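Local coordinates for protein probable TonB-dependent siderophore receptor PirA (Acinetobacter baumannii, PDB 5FR8) that probably takes up iron across the outer membrane as a TonB-dependent receptor for iron-chelating siderophores, and may bind ferric enterobactin, at residues L364-V370 with Y416-K422; S296-T300 with L312-Y316; S426-G432 with S448-K454. All coordinates share one frame; numbering follows the deposited sequence.

Contact 1 of 3, residues L364-V370 with Y416-K422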
# COMPACT_ATOMS: atom_id res chain seq x y z
N LEU A 364 4.78 21.01 -33.73
CA LEU A 364 5.02 21.55 -32.39
C LEU A 364 6.25 20.91 -31.78
O LEU A 364 6.71 19.86 -32.25
CB LEU A 364 3.82 21.27 -31.47
CG LEU A 364 2.47 21.81 -31.91
CD1 LEU A 364 1.35 21.21 -31.08
CD2 LEU A 364 2.44 23.34 -31.86
N PRO A 365 6.78 21.52 -30.73
CA PRO A 365 7.84 20.86 -29.98
C PRO A 365 7.34 19.61 -29.26
O PRO A 365 6.25 19.65 -28.66
CB PRO A 365 8.30 21.94 -28.98
CG PRO A 365 7.87 23.24 -29.60
CD PRO A 365 6.58 22.92 -30.29
N GLN A 366 8.09 18.52 -29.31
CA GLN A 366 7.62 17.27 -28.68
C GLN A 366 8.73 16.49 -28.00
O GLN A 366 9.90 16.70 -28.25
CB GLN A 366 6.94 16.37 -29.72
CG GLN A 366 5.74 16.99 -30.41
CD GLN A 366 5.46 16.31 -31.74
OE1 GLN A 366 5.72 16.87 -32.80
NE2 GLN A 366 4.96 15.09 -31.68
N VAL A 367 8.34 15.57 -27.14
CA VAL A 367 9.26 14.62 -26.57
C VAL A 367 8.55 13.27 -26.58
O VAL A 367 7.64 13.03 -25.77
CB VAL A 367 9.70 15.02 -25.15
CG1 VAL A 367 10.66 13.97 -24.57
CG2 VAL A 367 10.37 16.39 -25.17
N LEU A 368 8.94 12.41 -27.52
CA LEU A 368 8.32 11.10 -27.64
C LEU A 368 8.99 10.10 -26.73
O LEU A 368 10.18 9.82 -26.88
CB LEU A 368 8.41 10.61 -29.07
CG LEU A 368 7.71 9.28 -29.34
CD1 LEU A 368 6.20 9.48 -29.40
CD2 LEU A 368 8.22 8.64 -30.63
N THR A 369 8.24 9.57 -25.77
CA THR A 369 8.67 8.39 -25.01
C THR A 369 8.10 7.11 -25.64
O THR A 369 6.93 7.05 -26.01
CB THR A 369 8.26 8.49 -23.53
OG1 THR A 369 9.04 9.50 -22.89
CG2 THR A 369 8.48 7.19 -22.81
N VAL A 370 8.94 6.08 -25.77
CA VAL A 370 8.45 4.77 -26.22
C VAL A 370 9.11 3.67 -25.40
O VAL A 370 10.31 3.73 -25.14
CB VAL A 370 8.71 4.59 -27.72
CG1 VAL A 370 10.18 4.85 -28.02
CG2 VAL A 370 8.28 3.20 -28.15
N TYR A 416 4.29 0.85 -24.58
CA TYR A 416 3.59 2.12 -24.48
C TYR A 416 4.27 3.22 -25.29
O TYR A 416 5.46 3.14 -25.61
CB TYR A 416 3.49 2.54 -23.02
CG TYR A 416 4.82 2.60 -22.29
CD1 TYR A 416 5.38 1.46 -21.70
CD2 TYR A 416 5.49 3.80 -22.16
CE1 TYR A 416 6.58 1.53 -21.02
CE2 TYR A 416 6.69 3.87 -21.50
CZ TYR A 416 7.23 2.74 -20.92
OH TYR A 416 8.42 2.85 -20.27
N ILE A 417 3.49 4.23 -25.64
CA ILE A 417 4.01 5.40 -26.35
C ILE A 417 3.43 6.66 -25.73
O ILE A 417 2.30 6.67 -25.24
CB ILE A 417 3.69 5.34 -27.85
CG1 ILE A 417 4.26 6.57 -28.55
CG2 ILE A 417 2.19 5.28 -28.07
CD1 ILE A 417 4.41 6.40 -30.06
N GLU A 418 4.23 7.71 -25.71
CA GLU A 418 3.90 8.91 -24.95
C GLU A 418 4.50 10.15 -25.59
O GLU A 418 5.67 10.16 -25.98
CB GLU A 418 4.47 8.81 -23.55
CG GLU A 418 3.65 7.96 -22.60
CD GLU A 418 4.21 8.04 -21.20
OE1 GLU A 418 5.45 8.23 -21.10
OE2 GLU A 418 3.42 7.95 -20.24
N ASP A 419 3.69 11.20 -25.67
CA ASP A 419 4.13 12.44 -26.25
C ASP A 419 3.88 13.59 -25.27
O ASP A 419 2.79 13.72 -24.73
CB ASP A 419 3.38 12.67 -27.57
CG ASP A 419 4.19 13.42 -28.60
OD1 ASP A 419 5.27 13.97 -28.29
OD2 ASP A 419 3.74 13.46 -29.75
N ASN A 420 4.91 14.41 -25.04
CA ASN A 420 4.73 15.69 -24.38
C ASN A 420 4.85 16.82 -25.40
O ASN A 420 5.94 17.09 -25.95
CB ASN A 420 5.72 15.89 -23.23
CG ASN A 420 5.57 17.26 -22.60
OD1 ASN A 420 4.67 18.03 -22.96
ND2 ASN A 420 6.45 17.58 -21.65
N LEU A 421 3.72 17.47 -25.65
CA LEU A 421 3.62 18.53 -26.67
C LEU A 421 3.55 19.91 -26.01
O LEU A 421 2.85 20.10 -25.03
CB LEU A 421 2.36 18.32 -27.52
CG LEU A 421 2.15 16.96 -28.23
CD1 LEU A 421 1.46 15.96 -27.32
CD2 LEU A 421 1.30 17.12 -29.48
N LYS A 422 4.30 20.88 -26.54
CA LYS A 422 3.97 22.28 -26.25
C LYS A 422 3.03 22.73 -27.34
O LYS A 422 3.45 23.00 -28.45
CB LYS A 422 5.21 23.18 -26.20
CG LYS A 422 5.57 23.59 -24.78
CD LYS A 422 6.83 24.43 -24.76
CE LYS A 422 7.84 23.85 -23.78
NZ LYS A 422 9.25 24.11 -24.21
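Gln-366 reaches over to Asp-419 and joins the two strands through their side chains. Its NE2 gives a hydrogen bond of 2.8 Å to Asp-419 OD2, arriving at the syn lone pair, and that oxygen lies only 10° out of the glutamine's amide plane. The amide and carboxylate planes are turned 39° against each other, and one hydrogen bond joins them. Gln-366 CG sits beside the backbone N (chi1 -59°) and the chain runs on extended; on the way its CB passes 3.3 Å from Asp-419 OD1.

The backbones run antiparallel. Thr-369 and Glu-418 form a hydrogen-bonded pair: Glu-418 O accepts from Thr-369 N, and Glu-418 N gives 2.8 Å to Thr-369 O. Further along, Val-367 O takes Asn-420 N at 3.1 Å, while the return bond from Val-367 N to Asn-420 O is weak. Pro-365 has no N-H to give, but its O accepts from Lys-422 N at 3.1 Å.

On the face with Gln-366 and Asp-419, Leu-368 CD1 lies 3.6 Å from Ile-417 CG1. On the other face, Thr-369 CG2 comes to the edge of the Tyr-416 ring, 4.0 Å from CE2. The polar ends on this face look beyond the strand pair: Glu-418 OE1 makes a salt bridge with Arg-145, and Asn-420 ND2 bonds to Val-29 O.

Both strands belong to the transmembrane beta-barrel, with strand 343-361 hydrogen-bonded along one flank and strand 427-438 along the other. The Val-367, Thr-369, Glu-418 and Asn-420 face is turned inward, onto Phe-28 and Thr-30 of the N-terminal loop and onto helix 31-34.

Contact 2 of 3, residues S296-T300 with L312-Y316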
# COMPACT_ATOMS: atom_id res chain seq x y z
N SER A 296 16.38 -8.29 -3.33
CA SER A 296 16.12 -7.55 -4.56
C SER A 296 17.42 -7.18 -5.24
O SER A 296 18.34 -6.67 -4.61
CB SER A 296 15.36 -6.26 -4.24
OG SER A 296 14.63 -5.76 -5.36
N TYR A 297 17.48 -7.43 -6.54
CA TYR A 297 18.65 -7.04 -7.35
C TYR A 297 18.17 -6.27 -8.57
O TYR A 297 17.27 -6.70 -9.26
CB TYR A 297 19.42 -8.26 -7.83
CG TYR A 297 19.71 -9.26 -6.76
CD1 TYR A 297 18.67 -9.91 -6.12
CD2 TYR A 297 21.02 -9.59 -6.43
CE1 TYR A 297 18.92 -10.84 -5.14
CE2 TYR A 297 21.27 -10.52 -5.44
CZ TYR A 297 20.22 -11.14 -4.80
OH TYR A 297 20.40 -12.06 -3.80
N ALA A 298 18.79 -5.14 -8.86
CA ALA A 298 18.47 -4.47 -10.09
C ALA A 298 19.74 -4.01 -10.76
O ALA A 298 20.73 -3.70 -10.10
CB ALA A 298 17.57 -3.31 -9.84
N LEU A 299 19.70 -4.00 -12.09
CA LEU A 299 20.80 -3.55 -12.92
C LEU A 299 20.22 -2.59 -13.94
O LEU A 299 19.22 -2.90 -14.61
CB LEU A 299 21.41 -4.75 -13.62
CG LEU A 299 22.82 -4.63 -14.21
CD1 LEU A 299 23.87 -4.31 -13.16
CD2 LEU A 299 23.15 -5.95 -14.87
N THR A 300 20.82 -1.42 -14.07
CA THR A 300 20.26 -0.39 -14.92
C THR A 300 21.32 0.21 -15.82
O THR A 300 22.42 0.45 -15.38
CB THR A 300 19.65 0.73 -14.08
OG1 THR A 300 18.69 0.16 -13.18
CG2 THR A 300 18.97 1.73 -14.98
N LEU A 312 17.54 0.98 -19.87
CA LEU A 312 17.19 -0.43 -19.69
C LEU A 312 17.27 -0.82 -18.22
O LEU A 312 18.15 -0.36 -17.50
CB LEU A 312 18.08 -1.34 -20.51
CG LEU A 312 17.97 -1.09 -22.01
CD1 LEU A 312 19.09 -0.18 -22.49
CD2 LEU A 312 18.03 -2.40 -22.79
N VAL A 313 16.36 -1.68 -17.78
CA VAL A 313 16.39 -2.18 -16.41
C VAL A 313 16.15 -3.68 -16.36
O VAL A 313 15.21 -4.19 -16.97
CB VAL A 313 15.31 -1.50 -15.54
CG1 VAL A 313 15.47 -1.90 -14.08
CG2 VAL A 313 15.40 0.00 -15.68
N ALA A 314 17.00 -4.39 -15.63
CA ALA A 314 16.64 -5.73 -15.20
C ALA A 314 16.49 -5.70 -13.68
O ALA A 314 17.33 -5.13 -12.99
CB ALA A 314 17.70 -6.74 -15.64
N GLN A 315 15.41 -6.30 -13.17
CA GLN A 315 15.31 -6.55 -11.73
C GLN A 315 14.72 -7.93 -11.40
O GLN A 315 13.86 -8.46 -12.11
CB GLN A 315 14.57 -5.42 -11.00
CG GLN A 315 13.06 -5.48 -11.07
CD GLN A 315 12.40 -4.55 -10.05
OE1 GLN A 315 11.67 -3.61 -10.43
NE2 GLN A 315 12.60 -4.82 -8.77
N TYR A 316 15.21 -8.49 -10.30
CA TYR A 316 14.80 -9.80 -9.77
C TYR A 316 14.50 -9.62 -8.27
O TYR A 316 15.32 -9.08 -7.52
CB TYR A 316 15.93 -10.84 -10.01
CG TYR A 316 15.71 -12.18 -9.36
CD1 TYR A 316 14.69 -13.02 -9.77
CD2 TYR A 316 16.54 -12.61 -8.32
CE1 TYR A 316 14.48 -14.24 -9.16
CE2 TYR A 316 16.35 -13.83 -7.71
CZ TYR A 316 15.31 -14.64 -8.14
OH TYR A 316 15.09 -15.86 -7.52
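Ala-298 and Gln-315 face each other as a non-hydrogen-bonded antiparallel pair, and the glutamine is worth following outward. Its CB lies 3.8 Å from Ala-298 CB and 3.5 Å from Tyr-297 O. From there CG goes between the backbone N and the carbonyl carbon (chi1 81°), and the chain continues extended, packing on Lys-102 and Pro-103 and on Arg-351 of strand 343-361. At the tip, NE2 comes within 4.1 Å of Ser-296 OG without bonding to it; instead both atoms hydrogen-bond to Asp-317 OD1.

The two strands are the arms of a beta hairpin in the wall of the TonB-dependent receptor barrel, and this face looks inward, toward strand 102-103 of the plug. Bonds in both directions tie Tyr-297 to Tyr-316 and Leu-299 to Ala-314, all nearly straight; Leu-299 N to Ala-314 O measures 2.8 Å.

On the outer face the two tyrosines leave the sheet as neighbours, running in a common direction. Tyr-297 CD1 is 4.1 Å from Tyr-316 CD2, and the carbonyl oxygen of Tyr-316 sits in the plane of the Tyr-297 ring, at its edge. Tyr-316 OH is hydrogen-bonded to Glu-348.

Contact 3 of 3, residues S426-G432 with S448-K454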
# COMPACT_ATOMS: atom_id res chain seq x y z
N SER A 426 1.81 28.56 -23.87
CA SER A 426 0.99 28.55 -22.67
C SER A 426 0.42 27.16 -22.36
O SER A 426 -0.05 26.91 -21.24
CB SER A 426 -0.17 29.54 -22.87
OG SER A 426 -0.87 29.74 -21.66
N THR A 427 0.45 26.26 -23.34
CA THR A 427 -0.27 24.98 -23.23
C THR A 427 0.64 23.75 -23.31
O THR A 427 1.22 23.47 -24.35
CB THR A 427 -1.35 24.88 -24.32
OG1 THR A 427 -1.95 26.17 -24.51
CG2 THR A 427 -2.44 23.89 -23.93
N ASP A 428 0.77 23.01 -22.21
CA ASP A 428 1.56 21.76 -22.18
C ASP A 428 0.60 20.56 -22.09
O ASP A 428 -0.14 20.47 -21.12
CB ASP A 428 2.55 21.74 -21.01
CG ASP A 428 3.46 23.00 -20.95
OD1 ASP A 428 3.17 24.02 -21.63
OD2 ASP A 428 4.47 23.00 -20.21
N VAL A 429 0.62 19.67 -23.09
CA VAL A 429 -0.30 18.51 -23.19
C VAL A 429 0.41 17.15 -23.38
O VAL A 429 1.28 17.03 -24.24
CB VAL A 429 -1.25 18.66 -24.39
CG1 VAL A 429 -2.13 17.42 -24.53
CG2 VAL A 429 -2.11 19.91 -24.23
N VAL A 430 0.01 16.13 -22.60
CA VAL A 430 0.58 14.77 -22.68
C VAL A 430 -0.44 13.76 -23.19
O VAL A 430 -1.57 13.65 -22.66
CB VAL A 430 1.07 14.27 -21.30
CG1 VAL A 430 1.62 12.86 -21.39
CG2 VAL A 430 2.10 15.21 -20.71
N LEU A 431 -0.03 13.02 -24.22
CA LEU A 431 -0.85 11.98 -24.82
C LEU A 431 -0.14 10.68 -24.72
O LEU A 431 0.89 10.50 -25.37
CB LEU A 431 -1.05 12.25 -26.30
CG LEU A 431 -2.04 13.33 -26.65
CD1 LEU A 431 -1.83 13.79 -28.09
CD2 LEU A 431 -3.43 12.78 -26.40
N GLY A 432 -0.70 9.75 -23.95
CA GLY A 432 -0.12 8.42 -23.79
C GLY A 432 -1.09 7.28 -24.07
O GLY A 432 -2.29 7.41 -23.94
N SER A 448 -4.52 7.90 -22.05
CA SER A 448 -4.06 8.78 -20.98
C SER A 448 -3.83 10.25 -21.45
O SER A 448 -2.82 10.56 -22.07
CB SER A 448 -2.78 8.20 -20.42
OG SER A 448 -2.43 8.79 -19.21
N LEU A 449 -4.77 11.14 -21.14
CA LEU A 449 -4.63 12.57 -21.47
C LEU A 449 -4.19 13.38 -20.25
O LEU A 449 -4.51 13.04 -19.12
CB LEU A 449 -5.97 13.13 -21.98
CG LEU A 449 -5.96 14.60 -22.43
CD1 LEU A 449 -5.22 14.76 -23.75
CD2 LEU A 449 -7.38 15.13 -22.58
N ASN A 450 -3.45 14.46 -20.45
CA ASN A 450 -3.03 15.29 -19.32
C ASN A 450 -2.64 16.70 -19.77
O ASN A 450 -1.67 16.87 -20.51
CB ASN A 450 -1.85 14.65 -18.59
CG ASN A 450 -1.54 15.34 -17.28
OD1 ASN A 450 -1.25 16.54 -17.26
ND2 ASN A 450 -1.63 14.60 -16.18
N ILE A 451 -3.37 17.69 -19.27
CA ILE A 451 -3.28 19.05 -19.76
C ILE A 451 -2.84 20.01 -18.67
O ILE A 451 -3.29 19.94 -17.53
CB ILE A 451 -4.66 19.50 -20.25
CG1 ILE A 451 -5.28 18.40 -21.12
CG2 ILE A 451 -4.57 20.85 -20.95
CD1 ILE A 451 -6.27 18.94 -22.13
N THR A 452 -1.95 20.93 -19.03
CA THR A 452 -1.64 22.06 -18.19
C THR A 452 -1.82 23.32 -19.06
O THR A 452 -1.33 23.37 -20.19
CB THR A 452 -0.22 21.92 -17.58
OG1 THR A 452 -0.23 20.89 -16.59
CG2 THR A 452 0.21 23.21 -16.92
N GLN A 453 -2.52 24.32 -18.53
CA GLN A 453 -2.92 25.50 -19.31
C GLN A 453 -2.76 26.77 -18.50
O GLN A 453 -3.64 27.10 -17.70
CB GLN A 453 -4.38 25.37 -19.75
CG GLN A 453 -4.92 26.56 -20.54
CD GLN A 453 -4.11 26.82 -21.79
OE1 GLN A 453 -4.22 26.09 -22.78
NE2 GLN A 453 -3.26 27.84 -21.74
N LYS A 454 -1.66 27.49 -18.71
CA LYS A 454 -1.43 28.75 -17.99
C LYS A 454 -2.61 29.64 -18.27
O LYS A 454 -3.08 29.69 -19.40
CB LYS A 454 -0.15 29.45 -18.51
CG LYS A 454 0.77 30.04 -17.44
CD LYS A 454 1.87 29.06 -17.05
CE LYS A 454 2.19 29.14 -15.56
NZ LYS A 454 2.79 27.86 -15.09
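Val-429 and Ile-451 stand opposite each other toward the open end of a beta hairpin, away from its turn; strands 427-438 and 442-454 form it as two successive staves of the receptor's barrel. Segments 427-432 and 448-454 run almost exactly antiparallel, at 174°.

Backbone hydrogen bonds come first. Asp-428 and Thr-452 exchange a bond in each direction, the one from Thr-452 N to Asp-428 O measuring 2.8 Å. Val-430 N binds Asn-450 O at 2.8 Å, but its partner bond, from Asn-450 N back to Val-430 O, is weak. At the two ends, Gly-432 N gives to Ser-448 O and Lys-454 N to Ser-426 O.

Apolar contacts gather on the outer face. Leu-431 and Leu-449 run abreast, with CD2 of the first 3.8 Å from CD1 of the second. That same CD1 of Leu-449 also approaches Val-429 CG1, at 4.2 Å, while the other valine branch, CG2, meets Ile-451 CG2.

The inner face is more polar. Val-430 CB and Asn-450 CB are 4.0 Å apart. Val-430 packs on Ala-31 and Gln-34 of the short helix 31-34, and Asn-450 ND2 finds its partner in Ser-38 OG, so this part of the wall packs against the N-terminal segment around helix 31-34.

Polar side chains on the outer face meet where the strands end. Thr-427 OG1 donates to Gln-453 OE1 at 2.9 Å and is also hydrogen-bonded to Thr-424 OG1. Gln-453 starts with CG anti to the backbone N (chi1 178°) and then bends at chi2, which brings its amide back over the end of its own strand: NE2 binds Lys-454 O at 3.0 Å, almost in the amide plane and nearly straight at 174°.

Going from the N terminus, the three contacts close in series, and none nests in or crosses another. Contact 2 comes first, pairing the arms of a hairpin with 11 residues between its segments. Contact 1 follows and spans 45 residues, including helix 396-400, so it closes the longest of the three loops. Contact 3 then closes a second hairpin, over 15 residues. Contacts 1 and 3 adjoin, their centres 11 Å apart: strands 407-422 and 427-438 are neighbours, probably bonded through Leu-421 N to Val-429 O. Contact 2 lies farther round the barrel, its centre 26 Å from that of contact 1. All three knit wall strands that also touch the N-terminal region or plug.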